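Local atomic coordinates of mandelate racemase/muconate lactonizing enzyme family protein (Roseovarius nubinhibens ISM, PDB entry 3U4F), a protein that binds magnesium and, as a mandelate racemase/muconate lactonizing enzyme of the enolase superfamily, probably acts as a hydro-lyase or racemase. Residues 25-36 / 377-388. Sequence-based numbering, arbitrary orientation.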
loop_
_atom_site.group_PDB
_atom_site.type_symbol
_atom_site.label_atom_id
_atom_site.label_comp_id
_atom_site.label_asym_id
_atom_site.label_seq_id
_atom_site.Cartn_x
_atom_site.Cartn_y
_atom_site.Cartn_z
ATOM N N LEU A 25 2.351 25.864 -6.042
ATOM C CA LEU A 25 2.918 25.193 -7.200
ATOM C C LEU A 25 2.054 25.412 -8.415
ATOM O O LEU A 25 0.847 25.207 -8.359
ATOM C CB LEU A 25 3.097 23.690 -6.955
ATOM C CG LEU A 25 4.109 23.271 -5.894
ATOM C CD1 LEU A 25 4.273 21.766 -5.948
ATOM C CD2 LEU A 25 5.452 23.975 -6.085
ATOM N N THR A 26 2.680 25.802 -9.521
ATOM C CA THR A 26 1.965 25.974 -10.779
ATOM C C THR A 26 2.267 24.885 -11.817
ATOM O O THR A 26 1.554 24.746 -12.793
ATOM C CB THR A 26 2.200 27.390 -11.384
ATOM O OG1 THR A 26 3.604 27.649 -11.477
ATOM C CG2 THR A 26 1.570 28.450 -10.502
ATOM N N ALA A 27 3.346 24.131 -11.626
ATOM C CA ALA A 27 3.665 23.014 -12.512
ATOM C C ALA A 27 4.450 21.951 -11.756
ATOM O O ALA A 27 5.251 22.271 -10.881
ATOM C CB ALA A 27 4.479 23.474 -13.700
ATOM N N ILE A 28 4.204 20.698 -12.114
ATOM C CA ILE A 28 4.997 19.576 -11.624
ATOM C C ILE A 28 5.342 18.763 -12.874
ATOM O O ILE A 28 4.451 18.360 -13.642
ATOM C CB ILE A 28 4.192 18.685 -10.647
ATOM C CG1 ILE A 28 3.847 19.450 -9.356
ATOM C CG2 ILE A 28 5.021 17.437 -10.336
ATOM C CD1 ILE A 28 2.834 18.739 -8.404
ATOM N N GLU A 29 6.640 18.558 -13.098
ATOM C CA GLU A 29 7.133 17.823 -14.245
ATOM C C GLU A 29 7.915 16.600 -13.810
ATOM O O GLU A 29 8.649 16.641 -12.811
ATOM C CB GLU A 29 8.072 18.712 -15.065
ATOM C CG GLU A 29 7.383 19.993 -15.578
ATOM C CD GLU A 29 8.399 21.022 -16.036
ATOM O OE1 GLU A 29 8.623 21.140 -17.275
ATOM O OE2 GLU A 29 8.975 21.673 -15.137
ATOM N N THR A 30 7.774 15.514 -14.553
ATOM C CA THR A 30 8.568 14.312 -14.251
ATOM C C THR A 30 9.409 13.954 -15.453
ATOM O O THR A 30 9.009 14.172 -16.608
ATOM C CB THR A 30 7.691 13.081 -13.851
ATOM O OG1 THR A 30 6.629 12.929 -14.822
ATOM C CG2 THR A 30 7.096 13.260 -12.452
ATOM N N PHE A 31 10.596 13.423 -15.162
ATOM C CA PHE A 31 11.525 12.912 -16.161
ATOM C C PHE A 31 12.002 11.544 -15.703
ATOM O O PHE A 31 12.763 11.437 -14.720
ATOM C CB PHE A 31 12.744 13.852 -16.257
ATOM C CG PHE A 31 12.378 15.311 -16.442
ATOM C CD1 PHE A 31 12.482 15.915 -17.707
ATOM C CD2 PHE A 31 11.935 16.077 -15.377
ATOM C CE1 PHE A 31 12.197 17.266 -17.880
ATOM C CE2 PHE A 31 11.620 17.437 -15.543
ATOM C CZ PHE A 31 11.756 18.030 -16.802
ATOM N N THR A 32 11.595 10.489 -16.412
ATOM C CA THR A 32 11.698 9.184 -15.836
ATOM C C THR A 32 12.132 8.134 -16.828
ATOM O O THR A 32 11.980 8.292 -18.059
ATOM C CB THR A 32 10.346 8.791 -15.139
ATOM O OG1 THR A 32 10.575 7.721 -14.222
ATOM C CG2 THR A 32 9.275 8.377 -16.184
ATOM N N ASN A 33 12.738 7.078 -16.302
ATOM C CA ASN A 33 12.722 5.787 -16.993
ATOM C C ASN A 33 12.139 4.751 -16.024
ATOM O O ASN A 33 11.535 5.131 -15.014
ATOM C CB ASN A 33 14.105 5.409 -17.575
ATOM C CG ASN A 33 15.219 5.283 -16.512
ATOM O OD1 ASN A 33 14.980 4.975 -15.343
ATOM N ND2 ASN A 33 16.470 5.437 -16.968
ATOM N N GLU A 34 12.338 3.466 -16.293
ATOM C CA GLU A 34 11.735 2.443 -15.448
ATOM C C GLU A 34 12.442 2.290 -14.097
ATOM O O GLU A 34 11.911 1.655 -13.195
ATOM C CB GLU A 34 11.640 1.096 -16.174
ATOM C CG GLU A 34 10.567 1.070 -17.286
ATOM C CD GLU A 34 10.628 -0.200 -18.155
ATOM O OE1 GLU A 34 11.429 -1.113 -17.834
ATOM O OE2 GLU A 34 9.872 -0.286 -19.153
ATOM N N PHE A 35 13.642 2.856 -13.975
ATOM C CA PHE A 35 14.481 2.659 -12.800
ATOM C C PHE A 35 14.489 3.838 -11.814
ATOM O O PHE A 35 14.614 3.650 -10.589
ATOM C CB PHE A 35 15.898 2.439 -13.280
ATOM C CG PHE A 35 16.017 1.290 -14.241
ATOM C CD1 PHE A 35 15.884 -0.007 -13.785
ATOM C CD2 PHE A 35 16.205 1.520 -15.613
ATOM C CE1 PHE A 35 15.972 -1.108 -14.700
ATOM C CE2 PHE A 35 16.293 0.443 -16.524
ATOM C CZ PHE A 35 16.168 -0.868 -16.060
ATOM N N VAL A 36 14.471 5.044 -12.356
ATOM C CA VAL A 36 14.495 6.256 -11.528
ATOM C C VAL A 36 13.805 7.393 -12.278
ATOM O O VAL A 36 13.813 7.438 -13.506
ATOM C CB VAL A 36 15.949 6.615 -11.081
ATOM C CG1 VAL A 36 16.837 6.906 -12.287
ATOM C CG2 VAL A 36 15.954 7.839 -10.085
ATOM N N TRP A 377 21.027 12.667 -19.634
ATOM C CA TRP A 377 20.040 11.757 -19.044
ATOM C C TRP A 377 18.654 12.327 -19.276
ATOM O O TRP A 377 17.746 11.598 -19.704
ATOM C CB TRP A 377 20.314 11.516 -17.539
ATOM C CG TRP A 377 19.509 10.353 -17.000
ATOM C CD1 TRP A 377 19.891 9.044 -16.920
ATOM C CD2 TRP A 377 18.165 10.417 -16.518
ATOM N NE1 TRP A 377 18.858 8.294 -16.393
ATOM C CE2 TRP A 377 17.788 9.113 -16.149
ATOM C CE3 TRP A 377 17.243 11.454 -16.378
ATOM C CZ2 TRP A 377 16.518 8.810 -15.651
ATOM C CZ3 TRP A 377 15.965 11.162 -15.875
ATOM C CH2 TRP A 377 15.625 9.850 -15.501
ATOM N N LEU A 378 18.476 13.608 -18.979
ATOM C CA LEU A 378 17.167 14.228 -19.104
ATOM C C LEU A 378 16.684 14.173 -20.559
ATOM O O LEU A 378 15.478 13.961 -20.808
ATOM C CB LEU A 378 17.156 15.683 -18.604
ATOM C CG LEU A 378 17.266 15.901 -17.072
ATOM C CD1 LEU A 378 17.469 17.395 -16.742
ATOM C CD2 LEU A 378 16.035 15.352 -16.332
ATOM N N ALA A 379 17.611 14.369 -21.494
ATOM C CA ALA A 379 17.240 14.364 -22.935
ATOM C C ALA A 379 16.630 13.005 -23.342
ATOM O O ALA A 379 15.701 12.941 -24.136
ATOM C CB ALA A 379 18.468 14.688 -23.792
ATOM N N ARG A 380 17.176 11.929 -22.791
ATOM C CA ARG A 380 16.727 10.563 -23.075
ATOM C C ARG A 380 15.488 10.110 -22.285
ATOM O O ARG A 380 14.898 9.103 -22.635
ATOM C CB ARG A 380 17.867 9.574 -22.833
ATOM C CG ARG A 380 19.070 9.775 -23.761
ATOM C CD ARG A 380 20.065 8.610 -23.628
ATOM N NE ARG A 380 21.391 9.056 -24.046
ATOM C CZ ARG A 380 22.432 8.266 -24.338
ATOM N NH1 ARG A 380 22.334 6.937 -24.289
ATOM N NH2 ARG A 380 23.582 8.818 -24.718
ATOM N N SER A 381 15.078 10.880 -21.279
ATOM C CA SER A 381 13.980 10.504 -20.362
ATOM C C SER A 381 12.577 10.700 -20.945
ATOM O O SER A 381 12.391 11.423 -21.919
ATOM C CB SER A 381 14.068 11.319 -19.077
ATOM O OG SER A 381 13.607 12.654 -19.288
ATOM N N ALA A 382 11.599 10.043 -20.325
ATOM C CA ALA A 382 10.195 10.278 -20.631
ATOM C C ALA A 382 9.697 11.457 -19.790
ATOM O O ALA A 382 9.842 11.464 -18.575
ATOM C CB ALA A 382 9.394 9.003 -20.336
ATOM N N TYR A 383 9.134 12.461 -20.451
ATOM C CA TYR A 383 8.654 13.657 -19.815
ATOM C C TYR A 383 7.152 13.690 -19.718
ATOM O O TYR A 383 6.437 13.326 -20.676
ATOM C CB TYR A 383 9.109 14.873 -20.638
ATOM C CG TYR A 383 8.565 16.215 -20.256
ATOM C CD1 TYR A 383 9.063 16.889 -19.153
ATOM C CD2 TYR A 383 7.592 16.860 -21.045
ATOM C CE1 TYR A 383 8.609 18.113 -18.813
ATOM C CE2 TYR A 383 7.124 18.101 -20.712
ATOM C CZ TYR A 383 7.644 18.740 -19.596
ATOM O OH TYR A 383 7.213 20.000 -19.239
ATOM N N LYS A 384 6.682 14.176 -18.570
ATOM C CA LYS A 384 5.262 14.402 -18.356
ATOM C C LYS A 384 5.058 15.638 -17.501
ATOM O O LYS A 384 5.815 15.889 -16.546
ATOM C CB LYS A 384 4.623 13.157 -17.692
ATOM C CG LYS A 384 3.100 13.118 -17.771
ATOM C CD LYS A 384 2.591 11.708 -17.407
ATOM C CE LYS A 384 1.381 11.275 -18.265
ATOM N NZ LYS A 384 0.196 12.106 -18.003
ATOM N N VAL A 385 4.030 16.414 -17.817
ATOM C CA VAL A 385 3.742 17.619 -17.037
ATOM C C VAL A 385 2.277 17.757 -16.661
ATOM O O VAL A 385 1.393 17.397 -17.437
ATOM C CB VAL A 385 4.279 18.910 -17.776
ATOM C CG1 VAL A 385 3.617 19.081 -19.171
ATOM C CG2 VAL A 385 4.093 20.147 -16.935
ATOM N N SER A 386 2.056 18.245 -15.441
ATOM C CA SER A 386 0.758 18.696 -14.974
ATOM C C SER A 386 0.876 20.146 -14.557
ATOM O O SER A 386 1.840 20.529 -13.867
ATOM C CB SER A 386 0.277 17.873 -13.784
ATOM O OG SER A 386 0.083 16.519 -14.142
ATOM N N ARG A 387 -0.092 20.958 -14.980
ATOM C CA ARG A 387 -0.161 22.391 -14.596
ATOM C C ARG A 387 -1.447 22.780 -13.867
ATOM O O ARG A 387 -2.488 22.181 -14.104
ATOM C CB ARG A 387 -0.035 23.279 -15.846
ATOM C CG ARG A 387 1.231 23.044 -16.601
ATOM C CD ARG A 387 1.372 24.034 -17.760
ATOM N NE ARG A 387 2.283 23.475 -18.751
ATOM C CZ ARG A 387 3.593 23.679 -18.748
ATOM N NH1 ARG A 387 4.139 24.435 -17.805
ATOM N NH2 ARG A 387 4.357 23.127 -19.691
ATOM N N ALA A 388 -1.374 23.816 -13.021
ATOM C CA ALA A 388 -2.533 24.335 -12.283
ATOM C C ALA A 388 -3.558 24.979 -13.222
ATOM O O ALA A 388 -3.158 25.505 -14.270
ATOM C CB ALA A 388 -2.084 25.352 -11.250
HETATM O O HOH W 1 7.561 11.242 -16.694
HETATM O O HOH W 2 19.190 5.447 -15.857
#
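Strands 25-32 and 382-387 run antiparallel with their axes 4.7 Å apart, and I28, T30 and T32 form the hydrogen-bonded pairs with S386, K384 and A382, backbone bonds running both ways in each. This contact illustrates how the two ends of a chain can build one domain: the C-terminal strand becomes an edge of the antiparallel sheet of the N-terminal capping domain, a hallmark of the enolase superfamily, after the intervening chain has built the barrel.

On the face carrying E29, F31 and Y383, the tyrosine side chain reaches across to E29, whose OE1 meets the edge of its ring. A chi1 of 172°, which sets CG opposite the backbone N, carries the Y383 ring there, and its OH donates to E29 OE1 at 2.7 Å. E29 OE1 receives it on its anti lone pair, the one away from the other oxygen. R40 holds E29 OE2 in a salt bridge, so both carboxylate oxygens are gripped. The F31 ring lies beside that of Y383, tilted by 49°, with F31 CE1 3.4 Å from Y383 CD1, while L378 CD2 reaches F31 CB at 3.6 Å.

The other face carries T30 and S386, whose hydroxyls both bond to H66 of helix 58-73, tying the sheet to that helix. A water joins T30 OG1 to A382 O.

Where the strands end, W377 of helix 375-380 turns its indole edge to F31 O, with CH2 3.4 Å from that oxygen. N33, whose OD1 accepts from F35 N in an Asx turn, sets its amide at 70° to the indole, with ND2 3.6 Å from W377 CZ2, and a second water accepts from N33 ND2 and W377 NE1, 2.9 Å from each.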